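Local coordinates for 4-amino-4-deoxy-L-arabinose transferase or related glycosyltransferases of PMT family (Cupriavidus metallidurans, PDB 5EZM), which probably transfers 4-amino-4-deoxy-L-arabinose from a polyprenyl phosphate carrier to lipid A, acting as a membrane-embedded GT-C glycosyltransferase that binds zinc, at residues 486-491 with 539-544; 81-86 with 508-513. All coordinates share one frame; numbering follows the deposited sequence.

In the fold
Contact 1 lies in the C-terminal domain, at the end of strand 483-486, beside its parallel inner neighbour 539-542, away from the annotated sites. Contact 2 sets residues 508-513 of the same domain against the short hairpin that runs into Glu87, a zinc ligand. The two centres are about 15 Å apart, and residues 486-491 span part of that gap: Leu489 CD1 is 3.6 Å from Leu510 CD1, and Leu489 CD2 is 3.8 Å from Glu509 CG. Contact 2 is the one close to the metal, with the Glu509 side chain about 5 Å from the bound zinc ion. The pair exemplifies a strand-end contact that touches, through Leu489 of its loop, the second shell of a metal site.

Contact 1 of 2, residues 486-491 with 539-544; sequences VQMLDH and MAVMSP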
loop_
_atom_site.group_PDB
_atom_site.type_symbol
_atom_site.label_atom_id
_atom_site.label_comp_id
_atom_site.label_asym_id
_atom_site.label_seq_id
_atom_site.Cartn_x
_atom_site.Cartn_y
_atom_site.Cartn_z
ATOM N N VAL A 486 -2.340 27.263 3.762
ATOM C CA VAL A 486 -3.541 28.073 3.597
ATOM C C VAL A 486 -4.604 27.266 2.868
ATOM O O VAL A 486 -4.653 27.259 1.632
ATOM C CB VAL A 486 -3.223 29.380 2.850
ATOM C CG1 VAL A 486 -4.415 30.323 2.905
ATOM C CG2 VAL A 486 -1.982 30.033 3.443
ATOM N N GLN A 487 -5.459 26.585 3.634
ATOM C CA GLN A 487 -6.504 25.720 3.084
ATOM C C GLN A 487 -5.930 24.723 2.081
ATOM O O GLN A 487 -6.503 24.471 1.018
ATOM C CB GLN A 487 -7.627 26.548 2.460
ATOM C CG GLN A 487 -8.456 27.305 3.483
ATOM C CD GLN A 487 -9.641 28.017 2.865
ATOM O OE1 GLN A 487 -9.616 28.392 1.691
ATOM N NE2 GLN A 487 -10.694 28.201 3.655
ATOM N N MET A 488 -4.781 24.150 2.426
ATOM C CA MET A 488 -4.113 23.179 1.566
ATOM C C MET A 488 -3.309 22.237 2.445
ATOM O O MET A 488 -2.390 22.674 3.145
ATOM C CB MET A 488 -3.206 23.864 0.540
ATOM C CG MET A 488 -2.175 22.933 -0.084
ATOM S SD MET A 488 -1.401 23.591 -1.576
ATOM C CE MET A 488 -2.655 23.240 -2.806
ATOM N N LEU A 489 -3.661 20.955 2.416
ATOM C CA LEU A 489 -2.930 19.928 3.153
ATOM C C LEU A 489 -1.951 19.297 2.174
ATOM O O LEU A 489 -2.247 18.289 1.530
ATOM C CB LEU A 489 -3.877 18.898 3.758
ATOM C CG LEU A 489 -3.217 17.777 4.568
ATOM C CD1 LEU A 489 -2.222 18.348 5.570
ATOM C CD2 LEU A 489 -4.269 16.925 5.273
ATOM N N ASP A 490 -0.778 19.910 2.048
ATOM C CA ASP A 490 0.265 19.359 1.195
ATOM C C ASP A 490 0.843 18.114 1.856
ATOM O O ASP A 490 1.348 18.178 2.981
ATOM C CB ASP A 490 1.353 20.398 0.946
ATOM C CG ASP A 490 2.141 20.118 -0.314
ATOM O OD1 ASP A 490 2.462 21.085 -1.032
ATOM O OD2 ASP A 490 2.433 18.934 -0.593
ATOM N N HIS A 491 0.767 16.981 1.164
ATOM C CA HIS A 491 1.154 15.713 1.765
ATOM C C HIS A 491 2.608 15.334 1.516
ATOM O O HIS A 491 3.122 14.444 2.202
ATOM C CB HIS A 491 0.253 14.590 1.252
ATOM C CG HIS A 491 -1.165 14.689 1.720
ATOM N ND1 HIS A 491 -1.554 14.337 2.995
ATOM C CD2 HIS A 491 -2.289 15.087 1.080
ATOM C CE1 HIS A 491 -2.857 14.515 3.120
ATOM N NE2 HIS A 491 -3.327 14.969 1.971
ATOM N N MET A 539 6.466 31.710 6.009
ATOM C CA MET A 539 6.116 31.315 4.656
ATOM C C MET A 539 4.739 30.668 4.670
ATOM O O MET A 539 4.179 30.370 5.727
ATOM C CB MET A 539 7.150 30.347 4.067
ATOM C CG MET A 539 8.506 30.964 3.812
ATOM S SD MET A 539 9.612 29.830 2.955
ATOM C CE MET A 539 11.104 30.819 2.877
ATOM N N ALA A 540 4.199 30.448 3.474
ATOM C CA ALA A 540 2.892 29.823 3.336
ATOM C C ALA A 540 2.837 29.057 2.025
ATOM O O ALA A 540 3.427 29.477 1.024
ATOM C CB ALA A 540 1.766 30.859 3.390
ATOM N N VAL A 541 2.133 27.927 2.047
ATOM C CA VAL A 541 1.880 27.108 0.868
ATOM C C VAL A 541 0.392 27.181 0.566
ATOM O O VAL A 541 -0.438 27.026 1.471
ATOM C CB VAL A 541 2.322 25.650 1.082
ATOM C CG1 VAL A 541 2.064 24.826 -0.170
ATOM C CG2 VAL A 541 3.786 25.586 1.465
ATOM N N MET A 542 0.051 27.421 -0.698
ATOM C CA MET A 542 -1.352 27.507 -1.082
ATOM C C MET A 542 -1.495 27.049 -2.524
ATOM O O MET A 542 -0.509 26.827 -3.225
ATOM C CB MET A 542 -1.889 28.929 -0.903
ATOM C CG MET A 542 -1.213 29.954 -1.796
ATOM S SD MET A 542 -1.443 31.639 -1.199
ATOM C CE MET A 542 -0.569 31.561 0.362
ATOM N N SER A 543 -2.737 26.885 -2.959
ATOM C CA SER A 543 -2.985 26.613 -4.362
ATOM C C SER A 543 -2.911 27.915 -5.153
ATOM O O SER A 543 -2.988 29.004 -4.578
ATOM C CB SER A 543 -4.348 25.949 -4.536
ATOM O OG SER A 543 -5.393 26.784 -4.078
ATOM N N PRO A 544 -2.722 27.837 -6.474
ATOM C CA PRO A 544 -2.715 29.077 -7.267
ATOM C C PRO A 544 -4.006 29.869 -7.146
ATOM O O PRO A 544 -3.962 31.099 -7.008
ATOM C CB PRO A 544 -2.481 28.573 -8.697
ATOM C CG PRO A 544 -1.765 27.284 -8.521
ATOM C CD PRO A 544 -2.339 26.666 -7.281
HETATM O O HOH W 1 -4.854 26.475 -1.144
#
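Met488 reaches across to strand 539-542 with a chain that starts out straight and then turns. Its CB points at the strand, CG continues anti to the backbone N (chi1 162°), and the last torsion, chi3 -80°, folds the methyl over. SD settles on the backbone of Met542, 3.6 Å from Met542 C, and also lies 3.9 Å from Val541 CG1; the terminal CE ends against Ser543 CB at 3.6 Å. An alanine here would probably lose the packing on the Met542-Ser543 backbone and part of the cover of Val541 CG1, because SD and CE make those contacts. Before the loop begins, the parallel pairing of strands 483-486 and 539-542 contributes one bond, Val486 N to Val541 O (3.0 Å), with the donor nearly along the C=O axis. Val486 CG2 packs against both Ala540 CB and Met542 CE, the latter 3.7 Å away. Where the strands part, a water takes over, donating to Val486 O and accepting from Ser543 N at the N-cap of helix 544-550. Asp490 OD1 passes Val541 CG1 but is salt-bridged to Arg565, while OD2 caps Thr492 N and Leu493 N ahead of helix 493-497. Beyond one direct hydrogen bond and one water bridge, the rest is van der Waals contact of apolar side chains and of the Met488 thioether on backbone, so the fit probably relies on shape; the charge of Asp490 is met elsewhere.

Contact 2 of 2, residues 81-86 with 508-513; sequences NALKYF and DELTFG
Leu510 overlaps Leu83, the two side chains crossing at about a right angle. Its CB meets Leu83 CD1 at 4.0 Å, while the CD2 branch lies 4.0 Å from Leu83 CB; the other branch, CD1, comes up to the amide of Asn81, whose OD1 accepts from Leu501 N. Leu510 CG sits anti to the carbonyl carbon, and with chi1 -73° and chi2 175°, CD1 and CD2 both reach the hairpin. One residue earlier, the Glu509 chain bends at chi2 and crosses Tyr85 obliquely, with Glu509 CG 3.8 Å from Tyr85 CE1 and the carboxylate and ring planes 33° apart. Glu509 OE2 forms a salt bridge with Arg61, and its side chain lies near the zinc ligand His270 and about 5 Å from the zinc ion; Arg61 and zinc would probably keep this buried carboxylate ionised. The architecture here is a 3-10 turn leading into helix 511-516, laid on the short antiparallel hairpin of strands 79-80 and 83-84, so that the C-terminal domain meets the chain just before Glu87 of the zinc site. Asp508 O takes both Thr511 N and Thr511 OG1 at the helix start. No direct hydrogen bond joins the two segments. Where the backbones come closest, at Lys84 and Gly513, Gly513 CA lies 3.6 Å from Lys84 O, and a CB on Gly513 would point at that carbonyl. One water accepts from Lys84 N and donates to Gly513 O; a second accepts from Gly513 N, close to Lys84 O and Glu509 O. Beside Gly513, Phe512 CE2 touches Phe86 CD2 at 4.0 Å, the two side chains crossing obliquely; Phe86 also meets Phe261 edge-to-face, and Lys84 runs on to a salt bridge with Glu260.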
loop_
_atom_site.group_PDB
_atom_site.type_symbol
_atom_site.label_atom_id
_atom_site.label_comp_id
_atom_site.label_asym_id
_atom_site.label_seq_id
_atom_site.Cartn_x
_atom_site.Cartn_y
_atom_site.Cartn_z
ATOM N N ASN A 81 1.756 16.622 10.860
ATOM C CA ASN A 81 2.014 18.060 10.862
ATOM C C ASN A 81 1.729 18.654 12.241
ATOM O O ASN A 81 1.000 19.640 12.385
ATOM C CB ASN A 81 1.217 18.761 9.761
ATOM C CG ASN A 81 1.618 18.288 8.374
ATOM O OD1 ASN A 81 2.590 18.776 7.797
ATOM N ND2 ASN A 81 0.877 17.322 7.838
ATOM N N ALA A 82 2.303 18.015 13.262
ATOM C CA ALA A 82 2.254 18.463 14.649
ATOM C C ALA A 82 0.857 18.321 15.239
ATOM O O ALA A 82 0.643 18.647 16.411
ATOM C CB ALA A 82 2.744 19.910 14.774
ATOM N N LEU A 83 -0.094 17.815 14.459
ATOM C CA LEU A 83 -1.474 17.691 14.902
ATOM C C LEU A 83 -1.852 16.228 15.089
ATOM O O LEU A 83 -1.413 15.355 14.335
ATOM C CB LEU A 83 -2.436 18.341 13.906
ATOM C CG LEU A 83 -2.233 19.831 13.657
ATOM C CD1 LEU A 83 -3.181 20.287 12.567
ATOM C CD2 LEU A 83 -2.452 20.616 14.940
ATOM N N LYS A 84 -2.680 15.976 16.103
ATOM C CA LYS A 84 -3.121 14.620 16.404
ATOM C C LYS A 84 -3.808 14.001 15.196
ATOM O O LYS A 84 -4.682 14.616 14.576
ATOM C CB LYS A 84 -4.071 14.620 17.603
ATOM C CG LYS A 84 -3.429 15.020 18.917
ATOM C CD LYS A 84 -4.432 14.946 20.052
ATOM C CE LYS A 84 -3.776 15.240 21.388
ATOM N NZ LYS A 84 -4.696 14.972 22.532
ATOM N N TYR A 85 -3.398 12.781 14.860
ATOM C CA TYR A 85 -3.954 12.026 13.740
ATOM C C TYR A 85 -4.397 10.678 14.297
ATOM O O TYR A 85 -3.570 9.789 14.515
ATOM C CB TYR A 85 -2.928 11.869 12.624
ATOM C CG TYR A 85 -3.478 11.282 11.345
ATOM C CD1 TYR A 85 -4.318 12.023 10.523
ATOM C CD2 TYR A 85 -3.148 9.991 10.951
ATOM C CE1 TYR A 85 -4.822 11.492 9.347
ATOM C CE2 TYR A 85 -3.646 9.452 9.776
ATOM C CZ TYR A 85 -4.482 10.208 8.978
ATOM O OH TYR A 85 -4.982 9.679 7.808
ATOM N N PHE A 86 -5.699 10.534 14.538
ATOM C CA PHE A 86 -6.265 9.329 15.131
ATOM C C PHE A 86 -7.099 8.532 14.132
ATOM O O PHE A 86 -8.032 7.826 14.524
ATOM C CB PHE A 86 -7.107 9.682 16.355
ATOM C CG PHE A 86 -6.316 10.254 17.495
ATOM C CD1 PHE A 86 -4.954 10.012 17.604
ATOM C CD2 PHE A 86 -6.935 11.031 18.464
ATOM C CE1 PHE A 86 -4.221 10.538 18.661
ATOM C CE2 PHE A 86 -6.211 11.558 19.525
ATOM C CZ PHE A 86 -4.851 11.313 19.621
ATOM N N ASP A 508 -8.922 19.717 6.543
ATOM C CA ASP A 508 -9.230 18.451 5.870
ATOM C C ASP A 508 -9.190 17.352 6.932
ATOM O O ASP A 508 -9.814 17.514 7.992
ATOM C CB ASP A 508 -8.280 18.281 4.688
ATOM C CG ASP A 508 -8.638 17.098 3.815
ATOM O OD1 ASP A 508 -9.607 17.208 3.033
ATOM O OD2 ASP A 508 -7.947 16.061 3.909
ATOM N N GLU A 509 -8.468 16.250 6.714
ATOM C CA GLU A 509 -8.399 15.164 7.685
ATOM C C GLU A 509 -7.693 15.561 8.975
ATOM O O GLU A 509 -7.688 14.770 9.926
ATOM C CB GLU A 509 -7.690 13.964 7.064
ATOM C CG GLU A 509 -6.191 14.148 6.940
ATOM C CD GLU A 509 -5.609 13.407 5.756
ATOM O OE1 GLU A 509 -6.174 13.524 4.647
ATOM O OE2 GLU A 509 -4.591 12.703 5.933
ATOM N N LEU A 510 -7.090 16.747 9.034
ATOM C CA LEU A 510 -6.502 17.257 10.263
ATOM C C LEU A 510 -7.473 18.110 11.067
ATOM O O LEU A 510 -7.111 18.575 12.157
ATOM C CB LEU A 510 -5.235 18.060 9.950
ATOM C CG LEU A 510 -4.025 17.222 9.531
ATOM C CD1 LEU A 510 -2.863 18.106 9.115
ATOM C CD2 LEU A 510 -3.611 16.292 10.660
ATOM N N THR A 511 -8.695 18.308 10.561
ATOM C CA THR A 511 -9.694 19.117 11.254
ATOM C C THR A 511 -9.785 18.758 12.732
ATOM O O THR A 511 -9.675 19.629 13.604
ATOM C CB THR A 511 -11.058 18.945 10.580
ATOM O OG1 THR A 511 -11.102 19.722 9.376
ATOM C CG2 THR A 511 -12.180 19.380 11.514
ATOM N N PHE A 512 -9.965 17.469 13.032
ATOM C CA PHE A 512 -10.082 17.035 14.420
ATOM C C PHE A 512 -8.877 17.487 15.232
ATOM O O PHE A 512 -9.023 18.107 16.294
ATOM C CB PHE A 512 -10.241 15.516 14.478
ATOM C CG PHE A 512 -10.443 14.983 15.864
ATOM C CD1 PHE A 512 -11.701 14.978 16.438
ATOM C CD2 PHE A 512 -9.376 14.482 16.590
ATOM C CE1 PHE A 512 -11.893 14.486 17.714
ATOM C CE2 PHE A 512 -9.562 13.988 17.869
ATOM C CZ PHE A 512 -10.823 13.989 18.431
ATOM N N GLY A 513 -7.671 17.215 14.726
ATOM C CA GLY A 513 -6.479 17.656 15.428
ATOM C C GLY A 513 -6.438 19.162 15.589
ATOM O O GLY A 513 -6.012 19.677 16.626
HETATM O O HOH W 2 -7.213 15.565 12.880
HETATM O O HOH W 3 -3.840 17.854 17.552
#